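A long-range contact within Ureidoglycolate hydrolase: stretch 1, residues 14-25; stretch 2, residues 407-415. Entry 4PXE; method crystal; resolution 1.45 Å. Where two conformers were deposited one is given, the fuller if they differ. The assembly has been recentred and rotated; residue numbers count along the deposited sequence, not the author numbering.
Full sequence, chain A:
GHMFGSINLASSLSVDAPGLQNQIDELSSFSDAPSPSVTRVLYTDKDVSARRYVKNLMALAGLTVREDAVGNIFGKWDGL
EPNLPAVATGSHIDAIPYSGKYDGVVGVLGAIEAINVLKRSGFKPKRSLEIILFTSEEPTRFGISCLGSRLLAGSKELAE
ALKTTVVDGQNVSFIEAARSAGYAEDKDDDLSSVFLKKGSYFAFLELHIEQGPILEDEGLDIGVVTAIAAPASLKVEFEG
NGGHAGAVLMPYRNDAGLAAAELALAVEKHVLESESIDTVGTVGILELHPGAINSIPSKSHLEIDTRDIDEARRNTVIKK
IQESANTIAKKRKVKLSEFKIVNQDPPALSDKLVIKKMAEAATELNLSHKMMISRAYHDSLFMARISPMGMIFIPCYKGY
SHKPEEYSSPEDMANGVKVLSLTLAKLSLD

Stretch 1, residues 14-25: SVDAPGLQNQID
Stretch 2 (407-415) YSSPEDMAN

Two helix N-termini, at least 387 residues apart in sequence, pack crosswise in ureidoglycolate hydrolase. Ser14 and Val15 are extended (Val15 phi/psi -104/143°) and Asp16 (phi/psi -84/85°) turns into a helix from Ala17 through Asp25; Tyr407 to Ser409 are extended and enter a helix at Pro410 that runs through Asn415. Both helices continue beyond these stretches. Their axes approach to 9.1 Å with N-to-C directions 103° apart, and the register is set by Ala17 and Pro410, whose CA atoms lie 5.4 Å apart. Each start is capped: Asp16 OD1 (chi1 t) accepts from Gly19 N at 3.0 Å, and Ser409 OG (chi1 p) from Asp412 N at 3.0 Å.

Small side chains line the contact where the two helix starts meet. Ala17 CB fits between Pro410 and Ala414, 4.2 Å from the CB of each, while Val15 (chi1 t) covers Ala414 further, its CG1 3.8 Å from Ala414 CB. Met413, with the largest covered area of any residue here, is the long bump, filling the hollow between Leu20, Gln21 and Ile24: with chi angles m, t, m it runs from CB to SD along the first helix beside Leu20 toward Ile24, and CE folds over to Gln21 OE1. Leu20 (t, p) brings CD2 to 4.1 Å from Met413 CB, and Ile24 (m, m) sets CG1 4.2 Å from Met413 SD. These flexible and branched apolar chains fill the buried side of a contact that buries 380 Å², both sides summed.

Gln21 (t, p, chi3 40°) starts sideways but bends its end inward, placing OE1 3.2 Å from Met413 CE and 3.9 Å from Pro410 CG. Its NE2 makes a weak hydrogen bond to Asp25 OD1 at 3.0 Å. No direct hydrogen bond crosses the contact; water bridges it instead. One water donates to Ala17 O (3.0 Å) and Pro410 O (2.9 Å), another to Gln21 OE1 (2.4 Å) and Ser408 O (2.6 Å).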

# COMPACT_ATOMS: atom_id res chain seq x y z
N SER A 14 -23.61 -26.80 -32.14
CA SER A 14 -24.14 -26.94 -30.78
C SER A 14 -23.02 -26.88 -29.75
O SER A 14 -21.98 -27.54 -29.89
CB SER A 14 -24.96 -28.23 -30.62
OG SER A 14 -24.14 -29.37 -30.58
N VAL A 15 -23.24 -26.08 -28.73
CA VAL A 15 -22.26 -25.80 -27.69
C VAL A 15 -22.63 -26.56 -26.44
O VAL A 15 -23.81 -26.71 -26.12
CB VAL A 15 -22.24 -24.27 -27.37
CG1 VAL A 15 -21.34 -23.96 -26.18
CG2 VAL A 15 -21.85 -23.46 -28.60
N ASP A 16 -21.62 -27.06 -25.73
CA ASP A 16 -21.85 -27.64 -24.42
C ASP A 16 -21.85 -26.49 -23.42
O ASP A 16 -20.82 -26.18 -22.82
CB ASP A 16 -20.72 -28.63 -24.08
CG ASP A 16 -20.94 -29.35 -22.76
OD1 ASP A 16 -21.90 -29.03 -22.03
OD2 ASP A 16 -20.13 -30.25 -22.45
N ALA A 17 -23.00 -25.84 -23.26
CA ALA A 17 -23.06 -24.64 -22.41
C ALA A 17 -22.75 -24.89 -20.92
O ALA A 17 -21.97 -24.15 -20.34
CB ALA A 17 -24.40 -23.90 -22.59
N PRO A 18 -23.33 -25.94 -20.30
CA PRO A 18 -22.94 -26.21 -18.91
C PRO A 18 -21.48 -26.63 -18.78
O PRO A 18 -20.85 -26.35 -17.76
CB PRO A 18 -23.84 -27.38 -18.50
CG PRO A 18 -24.97 -27.34 -19.46
CD PRO A 18 -24.44 -26.81 -20.74
N GLY A 19 -20.96 -27.31 -19.80
CA GLY A 19 -19.57 -27.75 -19.76
C GLY A 19 -18.61 -26.57 -19.81
O GLY A 19 -17.62 -26.53 -19.06
N LEU A 20 -18.91 -25.61 -20.67
CA LEU A 20 -18.12 -24.39 -20.72
C LEU A 20 -18.18 -23.62 -19.39
O LEU A 20 -17.17 -23.13 -18.89
CB LEU A 20 -18.58 -23.50 -21.88
CG LEU A 20 -17.86 -22.17 -22.09
CD1 LEU A 20 -16.35 -22.38 -22.22
CD2 LEU A 20 -18.42 -21.47 -23.32
N GLN A 21 -19.37 -23.54 -18.79
CA GLN A 21 -19.49 -22.93 -17.47
C GLN A 21 -18.63 -23.63 -16.43
O GLN A 21 -17.99 -22.97 -15.61
CB GLN A 21 -20.95 -22.90 -16.99
CG GLN A 21 -21.09 -22.26 -15.63
CD GLN A 21 -20.73 -20.81 -15.68
OE1 GLN A 21 -21.08 -20.12 -16.63
NE2 GLN A 21 -20.01 -20.34 -14.67
N ASN A 22 -18.63 -24.95 -16.46
CA ASN A 22 -17.82 -25.72 -15.53
C ASN A 22 -16.33 -25.40 -15.69
O ASN A 22 -15.61 -25.31 -14.70
CB ASN A 22 -18.08 -27.22 -15.68
CG ASN A 22 -19.48 -27.62 -15.25
OD1 ASN A 22 -20.18 -26.86 -14.58
ND2 ASN A 22 -19.89 -28.83 -15.63
N GLN A 23 -15.89 -25.20 -16.94
CA GLN A 23 -14.49 -24.83 -17.18
C GLN A 23 -14.17 -23.43 -16.66
O GLN A 23 -13.10 -23.20 -16.09
CB GLN A 23 -14.16 -24.94 -18.67
CG GLN A 23 -14.20 -26.39 -19.15
CD GLN A 23 -14.00 -26.53 -20.64
OE1 GLN A 23 -14.23 -25.59 -21.41
NE2 GLN A 23 -13.57 -27.71 -21.07
N ILE A 24 -15.11 -22.50 -16.82
CA ILE A 24 -14.97 -21.15 -16.27
C ILE A 24 -14.79 -21.23 -14.76
O ILE A 24 -13.91 -20.60 -14.19
CB ILE A 24 -16.19 -20.27 -16.63
CG1 ILE A 24 -16.19 -19.93 -18.13
CG2 ILE A 24 -16.22 -18.99 -15.79
CD1 ILE A 24 -15.41 -18.68 -18.47
N ASP A 25 -15.61 -22.05 -14.11
CA ASP A 25 -15.54 -22.20 -12.66
C ASP A 25 -14.24 -22.87 -12.23
O ASP A 25 -13.61 -22.43 -11.27
CB ASP A 25 -16.75 -22.99 -12.15
CG ASP A 25 -18.05 -22.24 -12.35
OD1 ASP A 25 -18.02 -21.01 -12.48
OD2 ASP A 25 -19.11 -22.91 -12.37
N TYR A 407 -20.57 -11.11 -14.58
CA TYR A 407 -21.30 -12.32 -14.93
C TYR A 407 -21.77 -12.29 -16.37
O TYR A 407 -22.31 -11.28 -16.83
CB TYR A 407 -22.52 -12.49 -14.01
CG TYR A 407 -23.32 -13.74 -14.31
CD1 TYR A 407 -22.95 -14.96 -13.77
CD2 TYR A 407 -24.45 -13.70 -15.13
CE1 TYR A 407 -23.68 -16.12 -14.04
CE2 TYR A 407 -25.18 -14.84 -15.40
CZ TYR A 407 -24.79 -16.05 -14.85
OH TYR A 407 -25.51 -17.18 -15.14
N SER A 408 -21.57 -13.40 -17.08
CA SER A 408 -22.22 -13.63 -18.37
C SER A 408 -22.86 -15.02 -18.29
O SER A 408 -22.27 -15.96 -17.74
CB SER A 408 -21.22 -13.53 -19.51
OG SER A 408 -21.88 -13.56 -20.76
N SER A 409 -24.07 -15.18 -18.81
CA SER A 409 -24.79 -16.44 -18.67
C SER A 409 -24.23 -17.52 -19.58
O SER A 409 -23.56 -17.22 -20.57
CB SER A 409 -26.28 -16.24 -18.96
OG SER A 409 -26.48 -15.98 -20.34
N PRO A 410 -24.51 -18.80 -19.27
CA PRO A 410 -24.12 -19.88 -20.17
C PRO A 410 -24.68 -19.68 -21.58
O PRO A 410 -23.97 -19.97 -22.55
CB PRO A 410 -24.71 -21.13 -19.49
CG PRO A 410 -24.64 -20.77 -18.02
CD PRO A 410 -25.00 -19.30 -17.97
N GLU A 411 -25.90 -19.17 -21.71
CA GLU A 411 -26.46 -18.91 -23.04
C GLU A 411 -25.72 -17.79 -23.75
O GLU A 411 -25.45 -17.89 -24.95
CB GLU A 411 -27.94 -18.56 -22.97
CG GLU A 411 -28.56 -18.56 -24.34
CD GLU A 411 -29.63 -17.51 -24.51
OE1 GLU A 411 -29.93 -16.78 -23.54
OE2 GLU A 411 -30.16 -17.44 -25.64
N ASP A 412 -25.43 -16.72 -23.03
CA ASP A 412 -24.70 -15.62 -23.66
C ASP A 412 -23.35 -16.07 -24.18
O ASP A 412 -22.97 -15.71 -25.30
CB ASP A 412 -24.61 -14.42 -22.72
CG ASP A 412 -25.90 -13.62 -22.72
OD1 ASP A 412 -26.64 -13.67 -23.73
OD2 ASP A 412 -26.20 -12.93 -21.73
N MET A 413 -22.64 -16.88 -23.40
CA MET A 413 -21.36 -17.41 -23.84
C MET A 413 -21.52 -18.34 -25.04
O MET A 413 -20.77 -18.24 -26.00
CB MET A 413 -20.64 -18.11 -22.70
CG MET A 413 -20.24 -17.17 -21.57
SD MET A 413 -19.21 -17.96 -20.30
CE MET A 413 -20.39 -19.08 -19.54
N ALA A 414 -22.50 -19.25 -24.97
CA ALA A 414 -22.72 -20.19 -26.06
C ALA A 414 -23.03 -19.46 -27.36
O ALA A 414 -22.55 -19.86 -28.42
CB ALA A 414 -23.84 -21.15 -25.70
N ASN A 415 -23.84 -18.40 -27.30
CA ASN A 415 -24.15 -17.63 -28.51
C ASN A 415 -22.90 -16.96 -29.10
O ASN A 415 -22.69 -16.97 -30.32
CB ASN A 415 -25.22 -16.57 -28.24
CG ASN A 415 -26.58 -17.17 -28.07
OD1 ASN A 415 -26.82 -18.30 -28.49
ND2 ASN A 415 -27.49 -16.42 -27.47
O HOH W 1 -21.62 -21.61 -21.92
O HOH W 2 -22.16 -18.00 -16.17